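Local coordinates for lipase (Pelosinus fermentans dsm 17108, PDB 5AH0) that hydrolyses ester bonds as a lipase and also cleaves the synthetic polyester poly(butylene adipate-co-terephthalate), at the zinc ion site. Residues are numbered along the deposited sequence; one frame, centred on the assembly and turned at random.

The zinc ion site. Residues 53, 55-56, 76, 80, 82, 204, 233. With ZN (zinc ion), chain B.
Two aspartates and two histidines hold the zinc ion in a near-tetrahedral site, an arrangement like that of the zinc-containing family I.5 bacterial lipases, in which the metal is generally regarded as structural, and probably so here. Asp56 OD1 lies 1.9 Å from ZN and Asp233 OD2 2.0 Å. Asp56 OD2 stays at 3.0 Å and Asp233 OD1 at 2.9 Å from ZN, too long for firm bonds, so each carboxylate appears to bind mainly through one oxygen. Both histidines coordinate through NE2, the ring nitrogen remote from the backbone; His76 NE2 is 2.1 Å from ZN. The tetrahedron is distorted, opened to 130° between the aspartate oxygens and closed to 90° between Asp233 OD2 and His82 NE2.

The ligands come from separate stretches of chain: Asp56 from helix 54-66, His76 from helix 74-80, and His82 and Asp233 from loops. His76 reaches the metal with CG anti to the backbone N (chi1 174°), and its imidazole is sandwiched. Trp55, one residue ahead of Asp56, places CD1 of its five-membered ring over the centre of one imidazole face, 3.3 Å above the plane, and the aliphatic CD of Lys80 covers the opposite face toward the rim. Asp233 OD1 meets the same ring at its edge, in plane. Together these neighbours should restrain rotation of the imidazole.

At the start of helix 54-66, the Ser53 hydroxyl OG accepts a bent hydrogen bond from the Trp55 backbone N, consistent with an N-terminal cap. The carboxylate of Asp56 is steadied by Gln204, whose amide NE2 donates, nearly within its own amide plane, to the anti lone pair of Asp56 OD2 at 3.0 Å.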
ATOM      1  N   SER A  53       4.968   1.069   9.072  1.00 59.97           N
ATOM      2  CA  SER A  53       5.919   0.253   8.319  1.00 61.78           C
ATOM      3  C   SER A  53       5.205  -0.851   7.526  1.00 56.75           C
ATOM      4  O   SER A  53       4.067  -1.204   7.827  1.00 57.82           O
ATOM      5  CB  SER A  53       6.939  -0.365   9.285  1.00 71.58           C
ATOM      6  OG  SER A  53       7.661  -1.439   8.698  1.00 76.66           O
ATOM      7  N   TRP A  55       6.154  -3.982   7.556  1.00 58.30           N
ATOM      8  CA  TRP A  55       6.068  -5.053   8.538  1.00 59.56           C
ATOM      9  C   TRP A  55       4.808  -4.900   9.376  1.00 59.75           C
ATOM     10  O   TRP A  55       4.063  -5.858   9.570  1.00 61.42           O
ATOM     11  CB  TRP A  55       7.305  -5.061   9.443  1.00 65.32           C
ATOM     12  CG  TRP A  55       7.295  -6.143  10.503  1.00 68.37           C
ATOM     13  CD1 TRP A  55       6.637  -6.118  11.703  1.00 70.88           C
ATOM     14  CD2 TRP A  55       7.995  -7.396  10.460  1.00 72.38           C
ATOM     15  NE1 TRP A  55       6.870  -7.278  12.398  1.00 75.85           N
ATOM     16  CE2 TRP A  55       7.706  -8.078  11.663  1.00 76.54           C
ATOM     17  CE3 TRP A  55       8.834  -8.006   9.522  1.00 69.59           C
ATOM     18  CZ2 TRP A  55       8.232  -9.338  11.956  1.00 78.24           C
ATOM     19  CZ3 TRP A  55       9.354  -9.258   9.813  1.00 73.50           C
ATOM     20  CH2 TRP A  55       9.048  -9.912  11.020  1.00 77.04           C
ATOM     21  N   ASP A  56       4.589  -3.702   9.901  1.00 60.58           N
ATOM     22  CA  ASP A  56       3.400  -3.440  10.697  1.00 64.83           C
ATOM     23  C   ASP A  56       2.128  -3.603   9.877  1.00 64.59           C
ATOM     24  O   ASP A  56       1.162  -4.213  10.332  1.00 69.25           O
ATOM     25  CB  ASP A  56       3.452  -2.038  11.287  1.00 67.85           C
ATOM     26  CG  ASP A  56       4.366  -1.944  12.487  1.00 74.34           C
ATOM     27  OD1 ASP A  56       5.320  -2.750  12.580  1.00 76.17           O
ATOM     28  OD2 ASP A  56       4.126  -1.055  13.336  1.00 76.68           O
ATOM     29  N   HIS A  76      10.194  -8.235  17.079  1.00 94.64           N
ATOM     30  CA  HIS A  76      10.077  -6.971  16.352  1.00 86.56           C
ATOM     31  C   HIS A  76       9.618  -5.823  17.242  1.00 86.62           C
ATOM     32  O   HIS A  76      10.238  -4.760  17.247  1.00 85.87           O
ATOM     33  CB  HIS A  76       9.108  -7.102  15.174  1.00 88.67           C
ATOM     34  CG  HIS A  76       8.846  -5.802  14.473  1.00 84.66           C
ATOM     35  ND1 HIS A  76       9.602  -5.366  13.408  1.00 75.37           N
ATOM     36  CD2 HIS A  76       7.936  -4.827  14.716  1.00 75.80           C
ATOM     37  CE1 HIS A  76       9.159  -4.184  13.013  1.00 79.47           C
ATOM     38  NE2 HIS A  76       8.152  -3.836  13.791  1.00 83.08           N
ATOM     39  N   LYS A  80      11.903  -2.440  18.210  1.00 89.74           N
ATOM     40  CA  LYS A  80      11.505  -1.136  17.713  1.00 85.95           C
ATOM     41  C   LYS A  80      10.876  -0.268  18.805  1.00 87.23           C
ATOM     42  O   LYS A  80      10.818   0.952  18.674  1.00 85.63           O
ATOM     43  CB  LYS A  80      10.538  -1.297  16.546  1.00 82.28           C
ATOM     44  CG  LYS A  80      11.208  -1.246  15.189  1.00 81.84           C
ATOM     45  CD  LYS A  80      12.086  -2.463  14.935  1.00 85.50           C
ATOM     46  CE  LYS A  80      12.805  -2.381  13.586  1.00 82.74           C
ATOM     47  NZ  LYS A  80      14.111  -1.660  13.681  1.00 85.10           N
ATOM     48  N   HIS A  82       7.561  -1.073  20.475  1.00 97.78           N
ATOM     49  CA  HIS A  82       6.122  -1.090  20.196  1.00 94.86           C
ATOM     50  C   HIS A  82       5.225  -1.318  21.398  1.00 96.09           C
ATOM     51  O   HIS A  82       5.665  -1.357  22.533  1.00105.65           O
ATOM     52  CB  HIS A  82       5.782  -2.211  19.211  1.00 96.31           C
ATOM     53  CG  HIS A  82       5.906  -1.839  17.772  1.00 84.49           C
ATOM     54  ND1 HIS A  82       5.952  -0.536  17.338  1.00 84.41           N
ATOM     55  CD2 HIS A  82       6.001  -2.613  16.664  1.00 79.50           C
ATOM     56  CE1 HIS A  82       6.059  -0.522  16.019  1.00 81.88           C
ATOM     57  NE2 HIS A  82       6.096  -1.769  15.588  1.00 80.06           N
ATOM     58  N   GLN A 204       0.156   1.813  18.560  1.00 86.76           N
ATOM     59  CA  GLN A 204       1.312   1.054  19.024  1.00 86.33           C
ATOM     60  C   GLN A 204       2.491   1.982  19.306  1.00 87.80           C
ATOM     61  O   GLN A 204       3.568   1.536  19.717  1.00 90.78           O
ATOM     62  CB  GLN A 204       1.714  -0.016  18.006  1.00 80.72           C
ATOM     63  CG  GLN A 204       2.468   0.495  16.797  1.00 75.08           C
ATOM     64  CD  GLN A 204       1.544   0.950  15.672  1.00 70.47           C
ATOM     65  OE1 GLN A 204       0.472   1.515  15.912  1.00 71.16           O
ATOM     66  NE2 GLN A 204       1.958   0.696  14.431  1.00 68.30           N
ATOM     67  N   ASP A 233      11.055   2.295  11.504  1.00 73.18           N
ATOM     68  CA  ASP A 233       9.886   1.422  11.459  1.00 70.76           C
ATOM     69  C   ASP A 233       8.620   2.170  11.082  1.00 66.23           C
ATOM     70  O   ASP A 233       7.529   1.831  11.538  1.00 68.19           O
ATOM     71  CB  ASP A 233       9.694   0.732  12.818  1.00 75.38           C
ATOM     72  CG  ASP A 233       8.714  -0.438  12.757  1.00 74.53           C
ATOM     73  OD1 ASP A 233       8.773  -1.220  11.780  1.00 73.25           O
ATOM     74  OD2 ASP A 233       7.887  -0.572  13.691  1.00 72.46           O
TER
HETATM   75 ZN    ZN B1401       6.816  -2.238  13.702  1.00 83.42          ZN